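Binding domain (Hc) of Paraclostridial Mosquitocidal Protein 1 (Paraclostridium bifermentans, PDB 6HOX) forms the receptor-binding part of a botulinum-like neurotoxin specific for Anopheles mosquitoes, whose heavy chain is responsible for targeting host nerve cells. Local coordinates at residues Ile95-Leu100 with Lys159-Asn164; Asp129-Trp134 with Thr148-Ser153. All coordinates share one frame; numbering follows the deposited sequence.

Interaction 1. Residues Ile95-Leu100 with Lys159-Asn164; sequences IRVPRL and KYISSN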
ATOM      1  N   ILE A  95      -0.630   6.866  -4.847  1.00 22.11           N
ATOM      2  CA  ILE A  95      -0.872   6.131  -6.061  1.00 23.18           C
ATOM      3  C   ILE A  95      -1.009   4.643  -5.737  1.00 22.87           C
ATOM      4  O   ILE A  95      -0.304   4.099  -4.875  1.00 22.83           O
ATOM      5  CB  ILE A  95       0.231   6.394  -7.105  1.00 23.61           C
ATOM      6  CG1 ILE A  95      -0.269   6.047  -8.511  1.00 25.92           C
ATOM      7  CG2 ILE A  95       1.524   5.674  -6.762  1.00 23.13           C
ATOM      8  CD1 ILE A  95       0.723   6.383  -9.616  1.00 27.77           C
ATOM      9  N   ARG A  96      -1.941   3.994  -6.432  1.00 22.02           N
ATOM     10  CA  ARG A  96      -2.064   2.562  -6.412  1.00 22.34           C
ATOM     11  C   ARG A  96      -2.100   2.083  -7.862  1.00 21.97           C
ATOM     12  O   ARG A  96      -3.069   2.351  -8.579  1.00 21.95           O
ATOM     13  CB  ARG A  96      -3.312   2.138  -5.635  1.00 22.71           C
ATOM     14  CG  ARG A  96      -3.367   0.653  -5.300  1.00 22.95           C
ATOM     15  CD  ARG A  96      -4.626   0.299  -4.544  1.00 23.65           C
ATOM     16  NE  ARG A  96      -4.770  -1.131  -4.296  1.00 24.39           N
ATOM     17  CZ  ARG A  96      -5.847  -1.693  -3.754  1.00 23.84           C
ATOM     18  NH1 ARG A  96      -6.940  -0.977  -3.555  1.00 23.72           N
ATOM     19  NH2 ARG A  96      -5.845  -2.974  -3.432  1.00 23.57           N
ATOM     20  N   VAL A  97      -1.012   1.435  -8.271  1.00 20.90           N
ATOM     21  CA  VAL A  97      -0.814   0.891  -9.586  1.00 22.15           C
ATOM     22  C   VAL A  97      -0.970  -0.618  -9.542  1.00 22.93           C
ATOM     23  O   VAL A  97      -0.339  -1.262  -8.703  1.00 24.62           O
ATOM     24  CB  VAL A  97       0.583   1.250 -10.109  1.00 22.13           C
ATOM     25  CG1 VAL A  97       0.831   0.680 -11.497  1.00 21.33           C
ATOM     26  CG2 VAL A  97       0.824   2.756 -10.062  1.00 22.74           C
ATOM     27  N   PRO A  98      -1.748  -1.239 -10.465  1.00 26.59           N
ATOM     28  CA  PRO A  98      -1.969  -2.687 -10.435  1.00 25.60           C
ATOM     29  C   PRO A  98      -0.649  -3.471 -10.455  1.00 26.09           C
ATOM     30  O   PRO A  98       0.336  -3.020 -11.030  1.00 26.27           O
ATOM     31  CB  PRO A  98      -2.805  -2.953 -11.696  1.00 25.35           C
ATOM     32  CG  PRO A  98      -3.549  -1.649 -11.878  1.00 25.30           C
ATOM     33  CD  PRO A  98      -2.501  -0.599 -11.557  1.00 26.27           C
ATOM     34  N   ARG A  99      -0.662  -4.637  -9.817  1.00 24.92           N
ATOM     35  CA  ARG A  99       0.481  -5.510  -9.775  1.00 28.27           C
ATOM     36  C   ARG A  99       0.844  -5.951 -11.190  1.00 28.05           C
ATOM     37  O   ARG A  99       0.001  -6.396 -11.966  1.00 31.37           O
ATOM     38  CB  ARG A  99       0.242  -6.774  -8.948  1.00 27.84           C
ATOM     39  CG  ARG A  99       1.544  -7.459  -8.565  1.00 28.38           C
ATOM     40  CD  ARG A  99       1.410  -8.958  -8.580  1.00 30.69           C
ATOM     41  NE  ARG A  99       1.191  -9.445  -9.928  1.00 30.75           N
ATOM     42  CZ  ARG A  99       0.152 -10.174 -10.294  1.00 29.99           C
ATOM     43  NH1 ARG A  99      -0.706 -10.595  -9.385  1.00 28.83           N
ATOM     44  NH2 ARG A  99      -0.024 -10.477 -11.566  1.00 30.65           N
ATOM     45  N   LEU A 100       2.131  -5.822 -11.473  1.00 28.19           N
ATOM     46  CA  LEU A 100       2.730  -6.219 -12.715  1.00 31.33           C
ATOM     47  C   LEU A 100       2.157  -7.545 -13.221  1.00 29.68           C
ATOM     48  O   LEU A 100       2.236  -8.573 -12.536  1.00 30.26           O
ATOM     49  CB  LEU A 100       4.226  -6.383 -12.466  1.00 33.39           C
ATOM     50  CG  LEU A 100       5.047  -6.557 -13.736  1.00 39.58           C
ATOM     51  CD1 LEU A 100       4.946  -5.303 -14.601  1.00 39.91           C
ATOM     52  CD2 LEU A 100       6.489  -6.905 -13.392  1.00 37.96           C
ATOM     53  N   LYS A 159       8.312  -0.892  -1.498  1.00 31.44           N
ATOM     54  CA  LYS A 159       8.472   0.281  -2.392  1.00 30.27           C
ATOM     55  C   LYS A 159       8.089   0.065  -3.864  1.00 27.23           C
ATOM     56  O   LYS A 159       7.754   1.045  -4.502  1.00 28.77           O
ATOM     57  CB  LYS A 159       9.893   0.831  -2.274  1.00 31.12           C
ATOM     58  CG  LYS A 159      10.036   1.803  -1.117  1.00 32.76           C
ATOM     59  CD  LYS A 159      11.370   2.457  -1.003  1.00 33.76           C
ATOM     60  CE  LYS A 159      11.402   3.439   0.152  1.00 34.91           C
ATOM     61  NZ  LYS A 159      11.345   2.740   1.452  1.00 36.64           N
ATOM     62  N   TYR A 160       8.127  -1.157  -4.405  1.00 25.38           N
ATOM     63  CA  TYR A 160       7.897  -1.364  -5.846  1.00 25.77           C
ATOM     64  C   TYR A 160       6.527  -0.785  -6.240  1.00 24.11           C
ATOM     65  O   TYR A 160       5.538  -0.978  -5.529  1.00 22.93           O
ATOM     66  CB  TYR A 160       8.015  -2.857  -6.159  1.00 27.76           C
ATOM     67  CG  TYR A 160       7.980  -3.204  -7.620  1.00 28.49           C
ATOM     68  CD1 TYR A 160       9.135  -3.183  -8.380  1.00 29.47           C
ATOM     69  CD2 TYR A 160       6.793  -3.539  -8.243  1.00 30.36           C
ATOM     70  CE1 TYR A 160       9.112  -3.507  -9.724  1.00 30.62           C
ATOM     71  CE2 TYR A 160       6.752  -3.872  -9.585  1.00 31.69           C
ATOM     72  CZ  TYR A 160       7.917  -3.849 -10.327  1.00 31.45           C
ATOM     73  OH  TYR A 160       7.869  -4.164 -11.648  1.00 32.88           O
ATOM     74  N   ILE A 161       6.469  -0.088  -7.382  1.00 25.16           N
ATOM     75  CA  ILE A 161       5.270   0.699  -7.773  1.00 23.78           C
ATOM     76  C   ILE A 161       4.143  -0.215  -8.282  1.00 23.92           C
ATOM     77  O   ILE A 161       3.001  -0.099  -7.818  1.00 22.97           O
ATOM     78  CB  ILE A 161       5.637   1.786  -8.806  1.00 24.54           C
ATOM     79  CG1 ILE A 161       6.660   2.781  -8.258  1.00 25.78           C
ATOM     80  CG2 ILE A 161       4.395   2.492  -9.346  1.00 24.63           C
ATOM     81  CD1 ILE A 161       6.263   3.460  -6.967  1.00 26.71           C
ATOM     82  N   SER A 162       4.439  -1.078  -9.265  1.00 22.82           N
ATOM     83  CA  SER A 162       3.439  -1.937  -9.865  1.00 24.74           C
ATOM     84  C   SER A 162       3.229  -3.184  -8.997  1.00 25.56           C
ATOM     85  O   SER A 162       3.590  -4.295  -9.389  1.00 25.57           O
ATOM     86  CB  SER A 162       3.809  -2.284 -11.288  1.00 25.43           C
ATOM     87  OG  SER A 162       3.810  -1.102 -12.069  1.00 27.47           O
ATOM     88  N   SER A 163       2.628  -2.956  -7.824  1.00 25.96           N
ATOM     89  CA  SER A 163       2.492  -3.920  -6.738  1.00 23.62           C
ATOM     90  C   SER A 163       1.032  -4.061  -6.283  1.00 23.55           C
ATOM     91  O   SER A 163       0.715  -4.980  -5.495  1.00 24.22           O
ATOM     92  CB  SER A 163       3.313  -3.454  -5.581  1.00 23.62           C
ATOM     93  OG  SER A 163       2.825  -2.209  -5.119  1.00 23.38           O
ATOM     94  N   ASN A 164       0.185  -3.107  -6.696  1.00 21.49           N
ATOM     95  CA  ASN A 164      -1.195  -2.930  -6.232  1.00 21.60           C
ATOM     96  C   ASN A 164      -1.269  -2.470  -4.770  1.00 20.45           C
ATOM     97  O   ASN A 164      -2.368  -2.473  -4.179  1.00 20.26           O
ATOM     98  CB  ASN A 164      -2.050  -4.185  -6.389  1.00 22.44           C
ATOM     99  CG  ASN A 164      -3.520  -3.864  -6.539  1.00 21.98           C
ATOM    100  OD1 ASN A 164      -3.871  -2.867  -7.163  1.00 24.04           O
ATOM    101  ND2 ASN A 164      -4.382  -4.695  -5.969  1.00 19.99           N
TER
HETATM  102  O   HOH W   1       1.074   1.263  -6.295  1.00 28.58           O

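Interaction 2. Residues Asp129-Trp134 with Thr148-Ser153; sequences DGNLVW and TSLTFS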
ATOM      1  N   ASP A 129       7.854   0.032 -17.135  1.00 33.31           N
ATOM      2  CA  ASP A 129       8.403  -1.249 -16.641  1.00 35.71           C
ATOM      3  C   ASP A 129       8.228  -1.349 -15.125  1.00 34.44           C
ATOM      4  O   ASP A 129       9.199  -1.558 -14.391  1.00 35.79           O
ATOM      5  CB  ASP A 129       9.887  -1.379 -16.978  1.00 35.59           C
ATOM      6  CG  ASP A 129      10.145  -1.315 -18.466  1.00 36.60           C
ATOM      7  OD1 ASP A 129       9.271  -1.784 -19.225  1.00 36.59           O
ATOM      8  OD2 ASP A 129      11.217  -0.788 -18.847  1.00 46.18           O
ATOM      9  N   GLY A 130       6.996  -1.121 -14.670  1.00 30.55           N
ATOM     10  CA  GLY A 130       6.626  -1.255 -13.263  1.00 31.39           C
ATOM     11  C   GLY A 130       7.208  -0.189 -12.344  1.00 28.70           C
ATOM     12  O   GLY A 130       7.093  -0.311 -11.118  1.00 28.25           O
ATOM     13  N   ASN A 131       7.865   0.820 -12.921  1.00 27.79           N
ATOM     14  CA  ASN A 131       8.553   1.869 -12.190  1.00 27.53           C
ATOM     15  C   ASN A 131       7.926   3.223 -12.567  1.00 28.08           C
ATOM     16  O   ASN A 131       7.008   3.294 -13.366  1.00 30.97           O
ATOM     17  CB  ASN A 131      10.066   1.778 -12.413  1.00 27.56           C
ATOM     18  CG  ASN A 131      10.733   0.838 -11.428  1.00 28.71           C
ATOM     19  OD1 ASN A 131      10.970   1.196 -10.273  1.00 31.59           O
ATOM     20  ND2 ASN A 131      11.018  -0.370 -11.869  1.00 28.37           N
ATOM     21  N   LEU A 132       8.390   4.281 -11.905  1.00 29.99           N
ATOM     22  CA  LEU A 132       7.835   5.634 -12.005  1.00 29.05           C
ATOM     23  C   LEU A 132       8.916   6.520 -12.621  1.00 25.80           C
ATOM     24  O   LEU A 132      10.103   6.333 -12.323  1.00 23.22           O
ATOM     25  CB  LEU A 132       7.448   6.101 -10.597  1.00 32.56           C
ATOM     26  CG  LEU A 132       6.434   7.241 -10.494  1.00 37.39           C
ATOM     27  CD1 LEU A 132       5.059   6.813 -10.958  1.00 40.31           C
ATOM     28  CD2 LEU A 132       6.347   7.743  -9.069  1.00 42.80           C
ATOM     29  N   VAL A 133       8.498   7.407 -13.527  1.00 22.86           N
ATOM     30  CA  VAL A 133       9.363   8.389 -14.176  1.00 23.97           C
ATOM     31  C   VAL A 133       8.869   9.787 -13.815  1.00 23.58           C
ATOM     32  O   VAL A 133       7.676  10.075 -13.998  1.00 25.68           O
ATOM     33  CB  VAL A 133       9.347   8.237 -15.707  1.00 25.28           C
ATOM     34  CG1 VAL A 133      10.216   9.297 -16.381  1.00 25.71           C
ATOM     35  CG2 VAL A 133       9.781   6.837 -16.116  1.00 26.73           C
ATOM     36  N   TRP A 134       9.797  10.619 -13.339  1.00 20.78           N
ATOM     37  CA  TRP A 134       9.667  12.058 -13.244  1.00 23.02           C
ATOM     38  C   TRP A 134      10.597  12.664 -14.293  1.00 22.97           C
ATOM     39  O   TRP A 134      11.784  12.329 -14.335  1.00 23.20           O
ATOM     40  CB  TRP A 134       9.999  12.566 -11.829  1.00 23.58           C
ATOM     41  CG  TRP A 134      10.201  14.043 -11.747  1.00 25.60           C
ATOM     42  CD1 TRP A 134      11.390  14.705 -11.601  1.00 25.94           C
ATOM     43  CD2 TRP A 134       9.185  15.056 -11.830  1.00 26.51           C
ATOM     44  NE1 TRP A 134      11.173  16.055 -11.560  1.00 26.83           N
ATOM     45  CE2 TRP A 134       9.832  16.299 -11.700  1.00 27.25           C
ATOM     46  CE3 TRP A 134       7.794  15.030 -11.955  1.00 28.47           C
ATOM     47  CZ2 TRP A 134       9.136  17.504 -11.718  1.00 29.19           C
ATOM     48  CZ3 TRP A 134       7.104  16.217 -11.982  1.00 28.99           C
ATOM     49  CH2 TRP A 134       7.771  17.438 -11.876  1.00 30.68           C
ATOM     50  N   THR A 148      12.800   5.413 -11.410  1.00 32.20           N
ATOM     51  CA  THR A 148      13.067   4.494 -10.305  1.00 34.69           C
ATOM     52  C   THR A 148      13.484   3.146 -10.923  1.00 33.55           C
ATOM     53  O   THR A 148      13.033   2.799 -12.013  1.00 31.97           O
ATOM     54  CB  THR A 148      11.883   4.391  -9.336  1.00 31.92           C
ATOM     55  OG1 THR A 148      10.803   3.796 -10.047  1.00 30.52           O
ATOM     56  CG2 THR A 148      11.462   5.727  -8.763  1.00 34.82           C
ATOM     57  N   SER A 149      14.379   2.424 -10.240  1.00 33.33           N
ATOM     58  CA  SER A 149      14.980   1.202 -10.784  1.00 34.38           C
ATOM     59  C   SER A 149      14.733   0.050  -9.814  1.00 32.79           C
ATOM     60  O   SER A 149      15.566  -0.786  -9.640  1.00 32.59           O
ATOM     61  CB  SER A 149      16.466   1.389 -11.071  1.00 35.46           C
ATOM     62  OG  SER A 149      17.178   1.683  -9.874  1.00 35.47           O
ATOM     63  N   LEU A 150      13.541   0.026  -9.215  1.00 35.91           N
ATOM     64  CA  LEU A 150      13.155  -1.001  -8.265  1.00 34.96           C
ATOM     65  C   LEU A 150      12.860  -2.291  -9.030  1.00 37.92           C
ATOM     66  O   LEU A 150      12.449  -2.244 -10.187  1.00 35.61           O
ATOM     67  CB  LEU A 150      11.935  -0.515  -7.477  1.00 34.87           C
ATOM     68  CG  LEU A 150      12.192   0.708  -6.597  1.00 35.82           C
ATOM     69  CD1 LEU A 150      10.956   1.562  -6.455  1.00 40.83           C
ATOM     70  CD2 LEU A 150      12.676   0.289  -5.234  1.00 38.96           C
ATOM     71  N   THR A 151      13.104  -3.426  -8.362  1.00 40.04           N
ATOM     72  CA  THR A 151      12.855  -4.757  -8.891  1.00 40.41           C
ATOM     73  C   THR A 151      11.860  -5.444  -7.965  1.00 40.49           C
ATOM     74  O   THR A 151      11.916  -5.243  -6.753  1.00 41.71           O
ATOM     75  CB  THR A 151      14.126  -5.612  -8.951  1.00 42.04           C
ATOM     76  OG1 THR A 151      14.485  -5.856  -7.593  1.00 42.94           O
ATOM     77  CG2 THR A 151      15.267  -4.954  -9.698  1.00 42.98           C
ATOM     78  N   PHE A 152      10.962  -6.241  -8.549  1.00 41.98           N
ATOM     79  CA  PHE A 152       9.918  -6.881  -7.780  1.00 42.59           C
ATOM     80  C   PHE A 152      10.540  -7.687  -6.626  1.00 45.77           C
ATOM     81  O   PHE A 152      10.168  -7.491  -5.471  1.00 46.58           O
ATOM     82  CB  PHE A 152       9.027  -7.727  -8.685  1.00 41.30           C
ATOM     83  CG  PHE A 152       7.788  -8.227  -7.990  1.00 42.53           C
ATOM     84  CD1 PHE A 152       7.808  -9.417  -7.281  1.00 40.68           C
ATOM     85  CD2 PHE A 152       6.608  -7.494  -8.016  1.00 41.57           C
ATOM     86  CE1 PHE A 152       6.665  -9.873  -6.640  1.00 41.24           C
ATOM     87  CE2 PHE A 152       5.473  -7.948  -7.365  1.00 39.80           C
ATOM     88  CZ  PHE A 152       5.500  -9.141  -6.683  1.00 40.03           C
ATOM     89  N   SER A 153      11.524  -8.536  -6.948  1.00 48.86           N
ATOM     90  CA  SER A 153      12.149  -9.484  -6.001  1.00 48.99           C
ATOM     91  C   SER A 153      12.614  -8.785  -4.720  1.00 49.99           C
ATOM     92  O   SER A 153      12.419  -9.303  -3.629  1.00 53.26           O
ATOM     93  CB  SER A 153      13.307 -10.201  -6.641  1.00 53.85           C
ATOM     94  OG  SER A 153      12.922 -10.794  -7.868  1.00 58.59           O
TER

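Interaction 1. Residues Ile95-Leu100 with Lys159-Asn164
R96 reaches across to N164 at the mouth of two neighbouring strands of the concanavalin-like N-terminal receptor-binding domain: 95-100 is the exit of strand 89-96, while residues 159-164 form the loop that leads into its antiparallel partner, strand 167-174. The arginine chain runs extended from CG to NE, and NE donates to the backbone O of N164 (2.8 Å). This acceptor lies at the edge of the guanidinium, near its plane, although NE stands above the plane of the carbonyl. The N164 carboxamide lies to one side of the guanidinium plane and is turned only 25° from parallel to it. R96 NH2 and N164 ND2 are both donors and do not bond each other at 3.4 Å; ND2 is instead hydrogen-bonded to D441, with which R96 has a long, weak ion pair. Asparagine suits position 164, where phi is positive (69°), and its N-H bonds the O of V97 (2.8 Å).

Beside this polar layer V97 turns its two methyls to different partners. CG2, beside its own backbone N, meets CG2 of I161 at 3.7 Å as the two side chains cross obliquely, while CG1 touches OG of S162 (3.5 Å). A water accepts from V97 N and also lies within bonding distance of I161 O, bridging the two segments. S162 is the centre of an inverse gamma turn, and its carbonyl O accepts from L100 N at 3.0 Å and 167°, with the donor well above the carbonyl plane.

R99 folds back, bent at chi2 and chi3, and holds L100 O side-on through NE and NH2, while its NH1 bonds the O of K445. Past this clamp, methyl CD2 of L100 packs on the phenol oxygen OH of Y160, 3.5 Å away.

Interaction 2. Residues Asp129-Trp134 with Thr148-Ser153
N131, the first residue of strand 131-137, directs its side chain at T148, just past the end of the antiparallel partner strand 143-147, so the contact closes one end of this beta pairing. Its CB already lies against the threonine, 3.2 Å from T148 OG1. The next atom, CG, sits 3.1 Å from T148 O, a close approach of the amide carbon to a carbonyl oxygen. At the fork, OD1 takes two donors. T148 OG1 gives its proton to N131 OD1 over a short 2.6 Å, in the plane of the amide and on a lone pair; L150 N donates to the same OD1 at 3.0 Å, tilted 32° from that plane. The other branch, ND2, points almost straight at L150 O (2.9 Å, 173°), with the acceptor in the amide plane, and also makes a weak bond to D129 O. One carboxamide thus pairs with both the N-H and the C=O of L150, much as a strand backbone would, which is why asparagine fits here.

The hydroxyl of T148 is a relay. With chi1 at 66°, OG1 stands between its own backbone N and carbonyl carbon, and besides donating to N131 it accepts from L132 N at 3.1 Å in a nearly straight bond. T148 N donates to L132 O (3.0 Å), which carries the strand pairing one step further. Beyond L150 the chain enters helix 152-155, with T151 as its N-cap, while the L150 side chain packs on Y160 and I183.

Threonine must donate to N131 and accept from L132 at once, so its proton is committed; the network is polar yet uncharged, and N131 OD1, which takes two donors, is satisfied by T148 and L150.

In the fold
Both contacts belong to the N-terminal receptor-binding domain and touch directly: S162 OG of interaction 1 packs 3.1 Å from G130 CA of interaction 2, and the Y160 ring lies beside the start of helix 152-155. Interaction 1 is the deeper and larger, every touching residue being buried; it joins the end of strand 89-96 to the loop leading into strand 167-174 and also faces residues of the C-terminal receptor-binding part, such as W253, D441 and K445. Arginines and apolar methyls share its work with backbone bonds. Interaction 2 serves the smaller five-stranded sheet and runs outward to the exposed S149; there a neutral amide and a hydroxyl bond mainly to backbone groups, with no charged side chain involved.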